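Clavulanic acid biosynthesis oligopeptide binding protein 2 (Streptomyces clavuligerus, PDB 2WOL) probably binds peptide-like solutes as an oligopeptide-binding protein of the clavulanic acid biosynthetic pathway. Local coordinates at residues 431-434 against 435-439; 136-139 against 140-143; 485-488 against 489-492; 508-511 against 512-515. All coordinates share one frame; numbering follows the deposited sequence.

Contact 1 of 4, residues 431-434 against 435-439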
loop_
_atom_site.group_PDB
_atom_site.type_symbol
_atom_site.label_atom_id
_atom_site.label_comp_id
_atom_site.label_asym_id
_atom_site.label_seq_id
_atom_site.Cartn_x
_atom_site.Cartn_y
_atom_site.Cartn_z
ATOM N N PHE A 431 13.593 -1.745 5.552
ATOM C CA PHE A 431 12.404 -1.464 6.352
ATOM C C PHE A 431 12.306 -2.344 7.607
ATOM O O PHE A 431 11.685 -1.958 8.597
ATOM C CB PHE A 431 11.147 -1.570 5.475
ATOM C CG PHE A 431 11.276 -0.860 4.148
ATOM C CD1 PHE A 431 11.508 -1.576 2.978
ATOM C CD2 PHE A 431 11.192 0.528 4.074
ATOM C CE1 PHE A 431 11.639 -0.920 1.749
ATOM C CE2 PHE A 431 11.321 1.194 2.854
ATOM C CZ PHE A 431 11.546 0.468 1.689
ATOM N N SER A 432 12.945 -3.511 7.568
ATOM C CA SER A 432 12.932 -4.448 8.691
ATOM C C SER A 432 14.075 -4.226 9.687
ATOM O O SER A 432 13.876 -4.318 10.904
ATOM C CB SER A 432 12.965 -5.890 8.178
ATOM O OG SER A 432 14.052 -6.084 7.287
ATOM N N LEU A 433 15.270 -3.948 9.173
ATOM C CA LEU A 433 16.454 -3.828 10.024
ATOM C C LEU A 433 17.238 -2.536 9.797
ATOM O O LEU A 433 18.185 -2.248 10.529
ATOM C CB LEU A 433 17.379 -5.044 9.840
ATOM C CG LEU A 433 16.865 -6.434 10.240
ATOM C CD1 LEU A 433 17.743 -7.517 9.631
ATOM C CD2 LEU A 433 16.781 -6.592 11.758
ATOM N N GLY A 434 16.842 -1.761 8.789
ATOM C CA GLY A 434 17.554 -0.535 8.427
ATOM C C GLY A 434 16.898 0.699 9.012
ATOM O O GLY A 434 16.892 0.888 10.229
ATOM N N ALA A 435 16.346 1.540 8.140
ATOM C CA ALA A 435 15.626 2.741 8.569
ATOM C C ALA A 435 14.458 2.375 9.481
ATOM O O ALA A 435 14.101 3.133 10.381
ATOM C CB ALA A 435 15.130 3.523 7.363
ATOM N N GLY A 436 13.879 1.198 9.248
ATOM C CA GLY A 436 12.726 0.731 10.011
ATOM C C GLY A 436 13.032 0.111 11.363
ATOM O O GLY A 436 12.137 -0.433 12.011
ATOM N N HIS A 437 14.287 0.183 11.800
ATOM C CA HIS A 437 14.630 -0.293 13.135
ATOM C C HIS A 437 15.218 0.820 13.996
ATOM O O HIS A 437 16.315 1.303 13.710
ATOM C CB HIS A 437 15.583 -1.486 13.083
ATOM C CG HIS A 437 15.545 -2.329 14.320
ATOM N ND1 HIS A 437 15.844 -1.829 15.569
ATOM C CD2 HIS A 437 15.233 -3.634 14.502
ATOM C CE1 HIS A 437 15.717 -2.790 16.467
ATOM N NE2 HIS A 437 15.350 -3.896 15.845
ATOM N N PRO A 438 14.483 1.234 15.050
ATOM C CA PRO A 438 14.920 2.304 15.952
ATOM C C PRO A 438 16.347 2.164 16.489
ATOM O O PRO A 438 17.026 3.177 16.674
ATOM C CB PRO A 438 13.904 2.229 17.092
ATOM C CG PRO A 438 12.661 1.748 16.420
ATOM C CD PRO A 438 13.149 0.726 15.431
ATOM N N GLU A 439 16.798 0.930 16.721
ATOM C CA GLU A 439 18.160 0.700 17.221
ATOM C C GLU A 439 19.210 0.996 16.150
ATOM O O GLU A 439 20.276 1.538 16.457
ATOM C CB GLU A 439 18.330 -0.743 17.708
ATOM C CG GLU A 439 17.602 -1.090 19.001
ATOM C CD GLU A 439 17.620 -2.586 19.296
ATOM O OE1 GLU A 439 18.672 -3.230 19.089
ATOM O OE2 GLU A 439 16.579 -3.120 19.735
#
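Gly434 to His437 form a type I beta turn, closed by the bond from His437 N to Gly434 O (3.1 Å, 162° at the hydrogen), and this turn joins the short, weakly bonded helix 430-434, which widens into a pi-type turn, to helix 438-444. The approaching N-H stands above the plane of the Gly434 carbonyl. Next to it the chain packs backbone on backbone: Gly436 CA sends a C-H toward Phe431 O, the two heavy atoms 3.2 Å apart. The Phe431 ring meets that of Trp480, while Ala435 rests on Leu449 of strand 448-453.

His437 carries the side-chain part. Its CB lies 3.7 Å from Leu433 O, the oxygen that accepts from Thr440 OG1. The imidazole presents its edge to Ser432 O, which sits near the ring plane 3.9 Å from His437 CD2; Leu433 CD2 comes in obliquely, 4.3 Å from His437 CD2. With CG anti to the backbone N (chi1 -157°), the ring lies beside its own carbonyl carbon, turned to the start of the next helix. There His437 is the N-cap: its ND1 accepts from Glu439 N at 3.1 Å, the donor just 2° out of the ring plane.

Contact 2 of 4, residues 136-139 against 140-143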
loop_
_atom_site.group_PDB
_atom_site.type_symbol
_atom_site.label_atom_id
_atom_site.label_comp_id
_atom_site.label_asym_id
_atom_site.label_seq_id
_atom_site.Cartn_x
_atom_site.Cartn_y
_atom_site.Cartn_z
ATOM N N GLY A 136 2.388 -11.157 6.709
ATOM C CA GLY A 136 1.251 -10.323 6.323
ATOM C C GLY A 136 0.890 -9.271 7.355
ATOM O O GLY A 136 1.526 -9.184 8.409
ATOM N N PRO A 137 -0.134 -8.455 7.056
ATOM C CA PRO A 137 -0.568 -7.398 7.976
ATOM C C PRO A 137 -1.103 -7.933 9.303
ATOM O O PRO A 137 -1.654 -9.035 9.355
ATOM C CB PRO A 137 -1.678 -6.680 7.198
ATOM C CG PRO A 137 -1.461 -7.053 5.770
ATOM C CD PRO A 137 -0.918 -8.450 5.810
ATOM N N THR A 138 -0.934 -7.148 10.365
ATOM C CA THR A 138 -1.322 -7.570 11.711
ATOM C C THR A 138 -2.188 -6.531 12.425
ATOM O O THR A 138 -2.295 -6.535 13.658
ATOM C CB THR A 138 -0.087 -7.891 12.582
ATOM O OG1 THR A 138 0.773 -6.747 12.623
ATOM C CG2 THR A 138 0.675 -9.093 12.022
ATOM N N TYR A 139 -2.817 -5.648 11.651
ATOM C CA TYR A 139 -3.758 -4.665 12.199
ATOM C C TYR A 139 -4.832 -5.284 13.096
ATOM O O TYR A 139 -5.280 -4.661 14.059
ATOM C CB TYR A 139 -4.437 -3.895 11.067
ATOM C CG TYR A 139 -3.479 -3.053 10.264
ATOM C CD1 TYR A 139 -2.946 -3.522 9.066
ATOM C CD2 TYR A 139 -3.098 -1.791 10.714
ATOM C CE1 TYR A 139 -2.056 -2.749 8.331
ATOM C CE2 TYR A 139 -2.212 -1.008 9.991
ATOM C CZ TYR A 139 -1.695 -1.490 8.800
ATOM O OH TYR A 139 -0.813 -0.718 8.081
ATOM N N LEU A 140 -5.243 -6.506 12.773
ATOM C CA LEU A 140 -6.315 -7.166 13.516
ATOM C C LEU A 140 -5.945 -7.547 14.951
ATOM O O LEU A 140 -6.820 -7.638 15.813
ATOM C CB LEU A 140 -6.811 -8.393 12.750
ATOM C CG LEU A 140 -7.595 -8.068 11.475
ATOM C CD1 LEU A 140 -7.673 -9.282 10.560
ATOM C CD2 LEU A 140 -8.985 -7.535 11.803
ATOM N N ILE A 141 -4.656 -7.760 15.206
ATOM C CA ILE A 141 -4.208 -8.264 16.506
ATOM C C ILE A 141 -4.545 -7.315 17.674
ATOM O O ILE A 141 -5.257 -7.719 18.589
ATOM C CB ILE A 141 -2.710 -8.705 16.489
ATOM C CG1 ILE A 141 -2.526 -9.900 15.539
ATOM C CG2 ILE A 141 -2.228 -9.050 17.900
ATOM C CD1 ILE A 141 -1.087 -10.410 15.407
ATOM N N PRO A 142 -4.063 -6.053 17.647
ATOM C CA PRO A 142 -4.452 -5.174 18.766
ATOM C C PRO A 142 -5.955 -4.893 18.866
ATOM O O PRO A 142 -6.459 -4.617 19.959
ATOM C CB PRO A 142 -3.684 -3.875 18.490
ATOM C CG PRO A 142 -3.303 -3.936 17.055
ATOM C CD PRO A 142 -3.158 -5.374 16.698
ATOM N N LEU A 143 -6.661 -4.966 17.741
ATOM C CA LEU A 143 -8.099 -4.708 17.729
ATOM C C LEU A 143 -8.921 -5.843 18.333
ATOM O O LEU A 143 -10.057 -5.627 18.759
ATOM C CB LEU A 143 -8.584 -4.405 16.308
ATOM C CG LEU A 143 -8.168 -3.059 15.711
ATOM C CD1 LEU A 143 -8.551 -3.014 14.245
ATOM C CD2 LEU A 143 -8.794 -1.894 16.472
HETATM O O HOH W 1 -4.347 -7.734 10.192
#
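Thr138 and Ile141 are joined twice, by backbone and by side chain, where the loop 136-139 runs into the short helix 140-144 of this family 5 solute-binding protein. The polar contact is a single direct bond of the i to i+3 kind, Ile141 N to Thr138 O at 3.1 Å with 154° at the hydrogen, the donor lying well above the carbonyl plane. A water adds a second, looser link: it accepts from Leu140 N at 3.0 Å and gives a weak bond to Pro137 O, so the N-H of Leu140 at the head of the helix is satisfied by solvent.

The apolar contact is that of Ile141 CD1, which comes up against Thr138 CB at 3.9 Å and lies about as close to CG2, the two side chains crossing obliquely. An extended Ile141 chain (chi2 179°), with CG1 beside the backbone N, carries that methyl back to the threonine. Van der Waals approaches to carbonyl oxygens make up the rest. Pro142, which has no N-H to offer, sets its ring carbon CD 3.4 Å from Thr138 O and 3.5 Å from Tyr139 O. Leu143 reaches the latter oxygen too, CD1 to Tyr139 O 3.7 Å.

The Tyr139 ring has its partners outside the two segments: its hydroxyl is hydrogen-bonded to Asp456, its ring meets Phe457 edge-to-face, and a glycerol, probably from the crystallisation liquor, lies about 3 Å from the side chain. Leu140 packs on Val124 of helix 117-127 and, with Leu143, on Leu186 of helix 183-186, while Ile141 touches Val127 at the end of helix 117-127.

Contact 3 of 4, residues 485-488 against 489-492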
loop_
_atom_site.group_PDB
_atom_site.type_symbol
_atom_site.label_atom_id
_atom_site.label_comp_id
_atom_site.label_asym_id
_atom_site.label_seq_id
_atom_site.Cartn_x
_atom_site.Cartn_y
_atom_site.Cartn_z
ATOM N N LEU A 485 7.511 9.997 16.699
ATOM C CA LEU A 485 6.623 11.014 17.228
ATOM C C LEU A 485 5.628 10.356 18.167
ATOM O O LEU A 485 4.984 9.369 17.811
ATOM C CB LEU A 485 5.889 11.741 16.095
ATOM C CG LEU A 485 5.122 13.008 16.491
ATOM C CD1 LEU A 485 6.083 14.122 16.877
ATOM C CD2 LEU A 485 4.199 13.468 15.368
ATOM N N ASP A 486 5.528 10.904 19.374
ATOM C CA ASP A 486 4.580 10.422 20.367
ATOM C C ASP A 486 3.943 11.623 21.060
ATOM O O ASP A 486 4.148 11.860 22.255
ATOM C CB ASP A 486 5.285 9.495 21.363
ATOM C CG ASP A 486 4.316 8.703 22.226
ATOM O OD1 ASP A 486 3.092 8.717 21.960
ATOM O OD2 ASP A 486 4.796 8.055 23.183
ATOM N N ASP A 487 3.185 12.382 20.275
ATOM C CA ASP A 487 2.476 13.562 20.739
ATOM C C ASP A 487 1.085 13.131 21.208
ATOM O O ASP A 487 0.274 12.671 20.395
ATOM C CB ASP A 487 2.385 14.578 19.590
ATOM C CG ASP A 487 1.680 15.873 19.979
ATOM O OD1 ASP A 487 1.063 15.954 21.063
ATOM O OD2 ASP A 487 1.735 16.824 19.173
ATOM N N PRO A 488 0.810 13.256 22.525
ATOM C CA PRO A 488 -0.492 12.895 23.095
ATOM C C PRO A 488 -1.663 13.552 22.365
ATOM O O PRO A 488 -2.716 12.933 22.222
ATOM C CB PRO A 488 -0.406 13.420 24.534
ATOM C CG PRO A 488 1.036 13.443 24.844
ATOM C CD PRO A 488 1.742 13.749 23.559
ATOM N N GLU A 489 -1.476 14.788 21.906
ATOM C CA GLU A 489 -2.533 15.518 21.211
ATOM C C GLU A 489 -2.813 14.933 19.823
ATOM O O GLU A 489 -3.969 14.827 19.414
ATOM C CB GLU A 489 -2.209 17.013 21.139
ATOM C CG GLU A 489 -2.243 17.714 22.501
ATOM C CD GLU A 489 -2.042 19.217 22.404
ATOM O OE1 GLU A 489 -0.903 19.655 22.129
ATOM O OE2 GLU A 489 -3.023 19.965 22.615
ATOM N N VAL A 490 -1.754 14.539 19.116
ATOM C CA VAL A 490 -1.895 13.828 17.839
ATOM C C VAL A 490 -2.597 12.485 18.058
ATOM O O VAL A 490 -3.561 12.164 17.362
ATOM C CB VAL A 490 -0.529 13.623 17.123
ATOM C CG1 VAL A 490 -0.650 12.611 15.978
ATOM C CG2 VAL A 490 0.003 14.947 16.600
ATOM N N ASN A 491 -2.125 11.717 19.039
ATOM C CA ASN A 491 -2.729 10.422 19.358
ATOM C C ASN A 491 -4.216 10.539 19.708
ATOM O O ASN A 491 -5.038 9.745 19.232
ATOM C CB ASN A 491 -1.964 9.723 20.488
ATOM C CG ASN A 491 -0.503 9.458 20.146
ATOM O OD1 ASN A 491 -0.089 9.548 18.989
ATOM N ND2 ASN A 491 0.287 9.128 21.162
ATOM N N ALA A 492 -4.551 11.543 20.521
ATOM C CA ALA A 492 -5.935 11.789 20.926
ATOM C C ALA A 492 -6.823 12.143 19.737
ATOM O O ALA A 492 -7.945 11.644 19.634
ATOM C CB ALA A 492 -6.000 12.879 21.988
HETATM O O HOH W 2 1.963 11.163 17.860
HETATM O O HOH W 3 1.459 18.390 22.141
#
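Asp487 caps the N terminus of helix 488-499, its OD1 accepting from Glu489 N at 2.9 Å. The donor arrives from above the carboxylate plane, 47° out of it. CG anti to the backbone N (chi1 -179°) brings the carboxylate to the first turn, where OD2 also lies 3.6 Å from Val490 CG2. The main chain of the same residue starts the helical bonding: Asn491 N points almost straight at Asp487 O (2.9 Å), and Ala492 N follows with Pro488 O.

One residue earlier, Asp486 makes a side-chain bond of its own across the turn. Its OD1 accepts from Asn491 ND2, nearly along the C-O axis and close to the amide plane, though the carboxylate and amide planes are turned 34° from each other.

Further out, partners fix these groups. Asp487 OD2 is hydrogen-bonded to His520 NE2, at the end of helix 503-520, which probably helps hold the cap carboxylate in place. Asn491 OD1 takes the N-H of Gly470, and a water that accepts from Asp487 N lies 2.8 Å from that amide oxygen. Asp487 OD1 and Glu489 OE1 are 4.3 Å apart; a second water probably eases the like charges, donating to Asp487 OD1 and to Glu489 OE1, each at 2.7 Å.

Contact 4 of 4, residues 508-511 against 512-515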
loop_
_atom_site.group_PDB
_atom_site.type_symbol
_atom_site.label_atom_id
_atom_site.label_comp_id
_atom_site.label_asym_id
_atom_site.label_seq_id
_atom_site.Cartn_x
_atom_site.Cartn_y
_atom_site.Cartn_z
ATOM N N GLU A 508 -12.091 16.780 8.951
ATOM C CA GLU A 508 -11.580 17.981 9.615
ATOM C C GLU A 508 -10.623 17.648 10.751
ATOM O O GLU A 508 -9.628 18.342 10.949
ATOM C CB GLU A 508 -12.722 18.873 10.122
ATOM C CG GLU A 508 -13.415 19.687 9.032
ATOM C CD GLU A 508 -12.440 20.494 8.182
ATOM O OE1 GLU A 508 -11.690 21.327 8.741
ATOM O OE2 GLU A 508 -12.427 20.293 6.950
ATOM N N LEU A 509 -10.930 16.592 11.497
ATOM C CA LEU A 509 -10.032 16.109 12.538
ATOM C C LEU A 509 -8.704 15.654 11.937
ATOM O O LEU A 509 -7.644 15.959 12.472
ATOM C CB LEU A 509 -10.678 14.976 13.335
ATOM C CG LEU A 509 -11.802 15.373 14.299
ATOM C CD1 LEU A 509 -12.619 14.147 14.674
ATOM C CD2 LEU A 509 -11.266 16.082 15.544
ATOM N N TRP A 510 -8.771 14.936 10.815
ATOM C CA TRP A 510 -7.558 14.478 10.138
ATOM C C TRP A 510 -6.708 15.626 9.613
ATOM O O TRP A 510 -5.478 15.545 9.630
ATOM C CB TRP A 510 -7.880 13.478 9.030
ATOM C CG TRP A 510 -8.048 12.085 9.549
ATOM C CD1 TRP A 510 -9.187 11.331 9.529
ATOM C CD2 TRP A 510 -7.041 11.275 10.175
ATOM N NE1 TRP A 510 -8.952 10.103 10.098
ATOM C CE2 TRP A 510 -7.644 10.042 10.505
ATOM C CE3 TRP A 510 -5.684 11.470 10.481
ATOM C CZ2 TRP A 510 -6.940 9.009 11.132
ATOM C CZ3 TRP A 510 -4.985 10.442 11.105
ATOM C CH2 TRP A 510 -5.613 9.228 11.425
ATOM N N ARG A 511 -7.364 16.692 9.164
ATOM C CA ARG A 511 -6.665 17.903 8.743
ATOM C C ARG A 511 -5.910 18.549 9.897
ATOM O O ARG A 511 -4.799 19.043 9.712
ATOM C CB ARG A 511 -7.628 18.899 8.095
ATOM C CG ARG A 511 -8.059 18.465 6.719
ATOM C CD ARG A 511 -9.112 19.360 6.124
ATOM N NE ARG A 511 -9.299 18.993 4.725
ATOM C CZ ARG A 511 -10.303 19.396 3.954
ATOM N NH1 ARG A 511 -11.254 20.186 4.437
ATOM N NH2 ARG A 511 -10.355 18.992 2.693
ATOM N N ALA A 512 -6.509 18.528 11.089
ATOM C CA ALA A 512 -5.839 19.015 12.291
ATOM C C ALA A 512 -4.629 18.143 12.647
ATOM O O ALA A 512 -3.582 18.663 13.035
ATOM C CB ALA A 512 -6.810 19.091 13.465
ATOM N N VAL A 513 -4.774 16.825 12.515
ATOM C CA VAL A 513 -3.643 15.915 12.726
ATOM C C VAL A 513 -2.485 16.256 11.790
ATOM O O VAL A 513 -1.353 16.424 12.238
ATOM C CB VAL A 513 -4.031 14.427 12.538
ATOM C CG1 VAL A 513 -2.804 13.524 12.656
ATOM C CG2 VAL A 513 -5.087 14.016 13.555
ATOM N N GLU A 514 -2.779 16.366 10.494
ATOM C CA GLU A 514 -1.740 16.629 9.502
ATOM C C GLU A 514 -1.048 17.963 9.763
ATOM O O GLU A 514 0.184 18.059 9.676
ATOM C CB GLU A 514 -2.303 16.603 8.084
ATOM C CG GLU A 514 -1.208 16.701 7.028
ATOM C CD GLU A 514 -1.737 16.753 5.612
ATOM O OE1 GLU A 514 -2.731 17.467 5.363
ATOM O OE2 GLU A 514 -1.142 16.080 4.750
ATOM N N ARG A 515 -1.843 18.981 10.090
ATOM C CA ARG A 515 -1.297 20.290 10.422
ATOM C C ARG A 515 -0.338 20.201 11.609
ATOM O O ARG A 515 0.767 20.737 11.553
ATOM C CB ARG A 515 -2.420 21.297 10.702
ATOM C CG ARG A 515 -1.908 22.679 11.083
ATOM C CD ARG A 515 -3.022 23.716 11.108
ATOM N NE ARG A 515 -3.517 24.025 9.767
ATOM C CZ ARG A 515 -3.017 24.971 8.975
ATOM N NH1 ARG A 515 -1.993 25.716 9.379
ATOM N NH2 ARG A 515 -3.542 25.169 7.773
#
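Helix 503-520 runs unbroken through residues 508-515, and four successive i to i+4 bonds join its two turns: Ala512 N to Glu508 O (3.1 Å), then Val513 N to Leu509 O, Glu514 N to Trp510 O and Arg515 N to Arg511 O, these three at 3.0 Å. On the inner side Trp510 and Val513 run alongside each other in the same direction. Trp510 CE3, on the six-membered ring, is 4.0 Å from Val513 CB, which approaches obliquely, and Val513 CG1 reaches Trp510 CZ3 at 4.1 Å. Val513 CG2, beside its own backbone N, tucks 3.4 Å from Leu509 O.

This apolar strip faces the neighbouring alpha-helices of the solute-binding fold: Trp510 packs on Tyr461 of helix 460-468 and on Thr497 of helix 488-499, and Val513 on Leu464 and Leu493.

Three charged side chains, Glu508, Arg511 and Glu514, make polar contacts elsewhere on the helix. Arg511 NH1 forms a salt bridge with Glu508 OE2 at 2.8 Å, meeting the oxygen nearly along its C-O axis but tilted 26° from the guanidinium plane. The arginine chain is extended from CG to NE, which carries its head out to the loop beyond, where NE and NH2 donate to the carbonyls of Ala358 and His359. Glu514, also extended, is buried, yet both of its oxygens are bonded: OE1 accepts from Gln360 NE2, and OE2 from the backbone N-H groups of Leu351 and Phe352.

From the N terminus, contact 2 comes first, where the loop after helix 117-127 turns into helix 140-144. Some 290 residues later contact 1 closes the tight turn between helices 430-434 and 438-444, beside strand 448-453. Contact 3 then starts helix 488-499, and contact 4 lies within the following helix, 503-520. All four are local and in series; none encloses or crosses another. Contacts 3 and 4 touch, Val490 CG1 to Val513 CG1 at 4.1 Å, so the two consecutive helices pack directly, and they are also joined at the cap in contact 3. Contacts 1 and 2 stand apart, their centres about 20 Å from each other.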